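Local coordinates for LanC-like protein GCR2 (Arabidopsis thaliana, PDB 3T33) that may play a role in abscisic acid signalling and binds a zinc ion, as a plant member of the lanthionine synthetase C-like family, at residues A314-L326 and K354-L366. Residues are numbered along the deposited sequence; the frame is centred on the assembly and turned at random.
Sequences AMEAGEVVWSRGL and KYLYRAKAFASFL
Arg-358 lies along one face of the Trp-322 indole. Its chain runs straight from CG to NE, which keeps the whole arm close to the ring: CG stands 3.5 Å from the centroid of the six-membered ring as a CH-pi contact, and CZ 3.7 Å from that of the five-membered ring. Guanidinium and indole planes differ by 4°, a flat cation-pi stack. With its CG anti to the backbone N (chi1 -176°), Trp-322 reaches across to helix 353-375, where CB of Ala-361 meets the indole edge. At the guanidinium edge NH1 donates to OE2 of Glu-319 over 3.0 Å in a salt bridge; the carboxylate, brought round by a bend at chi2, is met from above its plane. The two carboxylate oxygens of Glu-17 serve the two stacked groups, one in a salt bridge with NH2 of Arg-358, the other accepting from NE1 of Trp-322. A water donates to OE2 of Glu-319 and O of Met-315 and accepts from the Tyr-355 hydroxyl, tying the helices beyond the salt bridge. Toward the other end Phe-362 meets the Trp-322 indole rim to rim, and Leu-326 straddles two rings: its CD1 sits 3.5 Å from the Phe-362 centroid, almost over the centre, while CD2 rests off-centre on Phe-365. The axes of the two helical segments run in the same general direction, 28° apart, and come no nearer than 11.6 Å, a spacing filled by these large side chains. The contact joins helices 308-324 and 353-375 within the all-helical LanC-like fold, away from the zinc site. Helix 336-350, which links the pair in sequence, packs on Tyr-355 and Phe-362; helix 291-305 backs Val-321, and helix 392-402 covers Ala-363 and Leu-366.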
loop_
_atom_site.group_PDB
_atom_site.type_symbol
_atom_site.label_atom_id
_atom_site.label_comp_id
_atom_site.label_asym_id
_atom_site.label_seq_id
_atom_site.Cartn_x
_atom_site.Cartn_y
_atom_site.Cartn_z
ATOM N N ALA A 314 -1.363 -13.811 10.089
ATOM C CA ALA A 314 -1.921 -12.512 9.639
ATOM C C ALA A 314 -2.639 -11.818 10.783
ATOM O O ALA A 314 -2.409 -10.628 11.007
ATOM C CB ALA A 314 -2.888 -12.690 8.462
ATOM N N MET A 315 -3.472 -12.572 11.525
ATOM C CA MET A 315 -4.232 -12.005 12.633
ATOM C C MET A 315 -3.291 -11.550 13.683
ATOM O O MET A 315 -3.478 -10.478 14.263
ATOM C CB MET A 315 -5.317 -12.966 13.195
ATOM C CG MET A 315 -6.547 -13.160 12.240
ATOM S SD MET A 315 -7.935 -14.320 12.669
ATOM C CE MET A 315 -7.059 -15.779 13.149
ATOM N N GLU A 316 -2.237 -12.314 13.906
ATOM C CA GLU A 316 -1.280 -11.955 14.970
ATOM C C GLU A 316 -0.463 -10.737 14.645
ATOM O O GLU A 316 -0.113 -9.956 15.532
ATOM C CB GLU A 316 -0.327 -13.126 15.239
ATOM C CG GLU A 316 -1.007 -14.291 15.901
ATOM C CD GLU A 316 0.004 -15.356 16.402
ATOM O OE1 GLU A 316 -0.269 -16.571 16.185
ATOM O OE2 GLU A 316 1.058 -14.979 17.006
ATOM N N ALA A 317 -0.098 -10.608 13.367
ATOM C CA ALA A 317 0.561 -9.409 12.865
ATOM C C ALA A 317 -0.381 -8.188 13.038
ATOM O O ALA A 317 0.062 -7.116 13.415
ATOM C CB ALA A 317 0.964 -9.602 11.395
ATOM N N GLY A 318 -1.685 -8.390 12.815
ATOM C CA GLY A 318 -2.695 -7.375 13.092
ATOM C C GLY A 318 -2.746 -6.867 14.525
ATOM O O GLY A 318 -3.057 -5.678 14.762
ATOM N N GLU A 319 -2.453 -7.744 15.499
ATOM C CA GLU A 319 -2.409 -7.313 16.922
ATOM C C GLU A 319 -1.220 -6.423 17.209
ATOM O O GLU A 319 -1.310 -5.492 17.973
ATOM C CB GLU A 319 -2.362 -8.514 17.870
ATOM C CG GLU A 319 -3.545 -9.433 17.742
ATOM C CD GLU A 319 -4.845 -8.751 18.127
ATOM O OE1 GLU A 319 -4.857 -7.982 19.099
ATOM O OE2 GLU A 319 -5.860 -8.995 17.463
ATOM N N VAL A 320 -0.086 -6.691 16.598
ATOM C CA VAL A 320 1.070 -5.807 16.742
ATOM C C VAL A 320 0.789 -4.408 16.185
ATOM O O VAL A 320 1.110 -3.365 16.803
ATOM C CB VAL A 320 2.207 -6.406 15.967
ATOM C CG1 VAL A 320 3.428 -5.468 15.990
ATOM C CG2 VAL A 320 2.478 -7.814 16.524
ATOM N N VAL A 321 0.182 -4.373 14.998
ATOM C CA VAL A 321 -0.312 -3.078 14.452
ATOM C C VAL A 321 -1.355 -2.416 15.383
ATOM O O VAL A 321 -1.291 -1.204 15.689
ATOM C CB VAL A 321 -0.851 -3.268 13.034
ATOM C CG1 VAL A 321 -1.066 -1.892 12.376
ATOM C CG2 VAL A 321 0.192 -4.077 12.230
ATOM N N TRP A 322 -2.288 -3.208 15.893
ATOM C CA TRP A 322 -3.280 -2.596 16.777
ATOM C C TRP A 322 -2.644 -1.949 18.004
ATOM O O TRP A 322 -3.068 -0.852 18.408
ATOM C CB TRP A 322 -4.403 -3.574 17.135
ATOM C CG TRP A 322 -5.505 -3.012 17.962
ATOM C CD1 TRP A 322 -5.880 -3.452 19.185
ATOM C CD2 TRP A 322 -6.418 -1.935 17.623
ATOM N NE1 TRP A 322 -6.929 -2.705 19.644
ATOM C CE2 TRP A 322 -7.289 -1.780 18.712
ATOM C CE3 TRP A 322 -6.559 -1.077 16.516
ATOM C CZ2 TRP A 322 -8.334 -0.804 18.739
ATOM C CZ3 TRP A 322 -7.597 -0.089 16.532
ATOM C CH2 TRP A 322 -8.466 0.024 17.639
ATOM N N SER A 323 -1.625 -2.564 18.603
ATOM C CA SER A 323 -1.054 -1.898 19.778
ATOM C C SER A 323 0.079 -0.938 19.504
ATOM O O SER A 323 0.233 0.058 20.224
ATOM C CB SER A 323 -0.656 -2.889 20.879
ATOM O OG SER A 323 0.575 -3.500 20.573
ATOM N N ARG A 324 0.858 -1.175 18.465
ATOM C CA ARG A 324 2.014 -0.296 18.241
ATOM C C ARG A 324 1.946 0.467 16.912
ATOM O O ARG A 324 2.891 1.186 16.579
ATOM C CB ARG A 324 3.307 -1.109 18.296
ATOM C CG ARG A 324 3.659 -1.754 19.678
ATOM C CD ARG A 324 4.674 -2.927 19.500
ATOM N NE ARG A 324 5.972 -2.434 19.043
ATOM C CZ ARG A 324 6.984 -3.202 18.655
ATOM N NH1 ARG A 324 6.904 -4.537 18.664
ATOM N NH2 ARG A 324 8.109 -2.619 18.269
ATOM N N GLY A 325 0.834 0.328 16.174
ATOM C CA GLY A 325 0.787 0.724 14.776
ATOM C C GLY A 325 0.333 2.136 14.582
ATOM O O GLY A 325 0.331 2.657 13.468
ATOM N N LEU A 326 -0.070 2.755 15.667
ATOM C CA LEU A 326 -0.493 4.147 15.656
ATOM C C LEU A 326 0.719 5.128 15.719
ATOM O O LEU A 326 0.887 5.924 16.657
ATOM C CB LEU A 326 -1.501 4.350 16.789
ATOM C CG LEU A 326 -2.549 5.448 16.677
ATOM C CD1 LEU A 326 -3.544 5.230 15.501
ATOM C CD2 LEU A 326 -3.311 5.561 18.051
ATOM N N LYS A 354 -14.950 -6.433 13.546
ATOM C CA LYS A 354 -13.884 -5.961 14.451
ATOM C C LYS A 354 -12.695 -5.280 13.676
ATOM O O LYS A 354 -12.116 -4.248 14.104
ATOM C CB LYS A 354 -13.348 -7.176 15.256
ATOM C CG LYS A 354 -11.927 -6.950 15.833
ATOM C CD LYS A 354 -11.387 -8.056 16.762
ATOM C CE LYS A 354 -10.846 -9.273 16.004
ATOM N NZ LYS A 354 -10.630 -10.509 16.902
ATOM N N TYR A 355 -12.325 -5.896 12.551
ATOM C CA TYR A 355 -11.250 -5.418 11.683
ATOM C C TYR A 355 -11.646 -4.129 10.993
ATOM O O TYR A 355 -10.862 -3.187 10.997
ATOM C CB TYR A 355 -10.805 -6.553 10.737
ATOM C CG TYR A 355 -10.084 -7.646 11.515
ATOM C CD1 TYR A 355 -9.024 -7.307 12.346
ATOM C CD2 TYR A 355 -10.458 -8.991 11.442
ATOM C CE1 TYR A 355 -8.325 -8.257 13.108
ATOM C CE2 TYR A 355 -9.751 -9.997 12.201
ATOM C CZ TYR A 355 -8.696 -9.594 13.028
ATOM O OH TYR A 355 -7.949 -10.474 13.781
ATOM N N LEU A 356 -12.868 -4.028 10.470
ATOM C CA LEU A 356 -13.406 -2.710 9.979
ATOM C C LEU A 356 -13.394 -1.628 11.047
ATOM O O LEU A 356 -12.981 -0.427 10.836
ATOM C CB LEU A 356 -14.856 -2.818 9.573
ATOM C CG LEU A 356 -15.380 -1.958 8.419
ATOM C CD1 LEU A 356 -16.842 -1.637 8.615
ATOM C CD2 LEU A 356 -14.563 -0.709 8.109
ATOM N N TYR A 357 -13.850 -2.054 12.219
ATOM C CA TYR A 357 -13.814 -1.148 13.333
ATOM C C TYR A 357 -12.390 -0.643 13.619
ATOM O O TYR A 357 -12.182 0.521 13.957
ATOM C CB TYR A 357 -14.398 -1.795 14.586
ATOM C CG TYR A 357 -14.202 -0.906 15.732
ATOM C CD1 TYR A 357 -14.988 0.236 15.905
ATOM C CD2 TYR A 357 -13.167 -1.119 16.594
ATOM C CE1 TYR A 357 -14.760 1.104 16.966
ATOM C CE2 TYR A 357 -12.935 -0.279 17.592
ATOM C CZ TYR A 357 -13.733 0.821 17.800
ATOM O OH TYR A 357 -13.411 1.639 18.888
ATOM N N ARG A 358 -11.414 -1.533 13.544
ATOM C CA ARG A 358 -10.041 -1.130 13.772
ATOM C C ARG A 358 -9.529 -0.140 12.721
ATOM O O ARG A 358 -8.841 0.791 13.080
ATOM C CB ARG A 358 -9.130 -2.335 13.989
ATOM C CG ARG A 358 -9.302 -2.924 15.395
ATOM C CD ARG A 358 -8.484 -4.194 15.556
ATOM N NE ARG A 358 -8.652 -4.720 16.901
ATOM C CZ ARG A 358 -7.928 -5.691 17.445
ATOM N NH1 ARG A 358 -6.959 -6.273 16.769
ATOM N NH2 ARG A 358 -8.208 -6.081 18.672
ATOM N N ALA A 359 -9.931 -0.316 11.470
ATOM C CA ALA A 359 -9.551 0.607 10.396
ATOM C C ALA A 359 -10.304 1.900 10.663
ATOM O O ALA A 359 -9.767 2.991 10.555
ATOM C CB ALA A 359 -9.937 0.043 8.991
ATOM N N LYS A 360 -11.535 1.768 11.084
ATOM C CA LYS A 360 -12.321 2.961 11.413
ATOM C C LYS A 360 -11.680 3.771 12.551
ATOM O O LYS A 360 -11.620 5.002 12.510
ATOM C CB LYS A 360 -13.782 2.534 11.696
ATOM C CG LYS A 360 -14.683 3.473 12.381
ATOM C CD LYS A 360 -16.098 2.827 12.503
ATOM C CE LYS A 360 -17.164 3.866 12.920
ATOM N NZ LYS A 360 -18.360 3.180 13.454
ATOM N N ALA A 361 -11.162 3.085 13.557
ATOM C CA ALA A 361 -10.511 3.789 14.670
ATOM C C ALA A 361 -9.246 4.505 14.182
ATOM O O ALA A 361 -8.984 5.634 14.572
ATOM C CB ALA A 361 -10.163 2.820 15.799
ATOM N N PHE A 362 -8.459 3.865 13.316
ATOM C CA PHE A 362 -7.216 4.561 12.903
ATOM C C PHE A 362 -7.593 5.752 12.028
ATOM O O PHE A 362 -7.044 6.803 12.163
ATOM C CB PHE A 362 -6.279 3.619 12.165
ATOM C CG PHE A 362 -5.293 2.901 13.045
ATOM C CD1 PHE A 362 -5.626 2.512 14.334
ATOM C CD2 PHE A 362 -3.998 2.598 12.551
ATOM C CE1 PHE A 362 -4.705 1.833 15.147
ATOM C CE2 PHE A 362 -3.079 1.915 13.329
ATOM C CZ PHE A 362 -3.437 1.511 14.652
ATOM N N ALA A 363 -8.566 5.588 11.156
ATOM C CA ALA A 363 -9.016 6.688 10.338
ATOM C C ALA A 363 -9.630 7.828 11.159
ATOM O O ALA A 363 -9.398 9.015 10.856
ATOM C CB ALA A 363 -9.993 6.215 9.299
ATOM N N SER A 364 -10.437 7.469 12.167
ATOM C CA SER A 364 -10.970 8.493 13.083
ATOM C C SER A 364 -9.908 9.202 13.819
ATOM O O SER A 364 -9.977 10.436 13.935
ATOM C CB SER A 364 -11.949 7.885 14.064
ATOM O OG SER A 364 -12.903 7.175 13.316
ATOM N N PHE A 365 -8.892 8.468 14.297
ATOM C CA PHE A 365 -7.756 9.119 14.958
ATOM C C PHE A 365 -7.149 10.192 14.068
ATOM O O PHE A 365 -7.020 11.369 14.472
ATOM C CB PHE A 365 -6.680 8.105 15.337
ATOM C CG PHE A 365 -5.462 8.744 16.023
ATOM C CD1 PHE A 365 -4.359 9.171 15.282
ATOM C CD2 PHE A 365 -5.434 8.905 17.411
ATOM C CE1 PHE A 365 -3.244 9.800 15.929
ATOM C CE2 PHE A 365 -4.334 9.511 18.051
ATOM C CZ PHE A 365 -3.248 9.954 17.312
ATOM N N LEU A 366 -6.793 9.800 12.834
ATOM C CA LEU A 366 -6.279 10.766 11.871
ATOM C C LEU A 366 -7.211 11.933 11.594
ATOM O O LEU A 366 -6.775 13.091 11.555
ATOM C CB LEU A 366 -5.965 10.087 10.519
ATOM C CG LEU A 366 -4.665 9.332 10.474
ATOM C CD1 LEU A 366 -4.647 8.579 9.193
ATOM C CD2 LEU A 366 -3.553 10.378 10.527
HETATM O O HOH W 1 -5.608 -9.085 14.764
#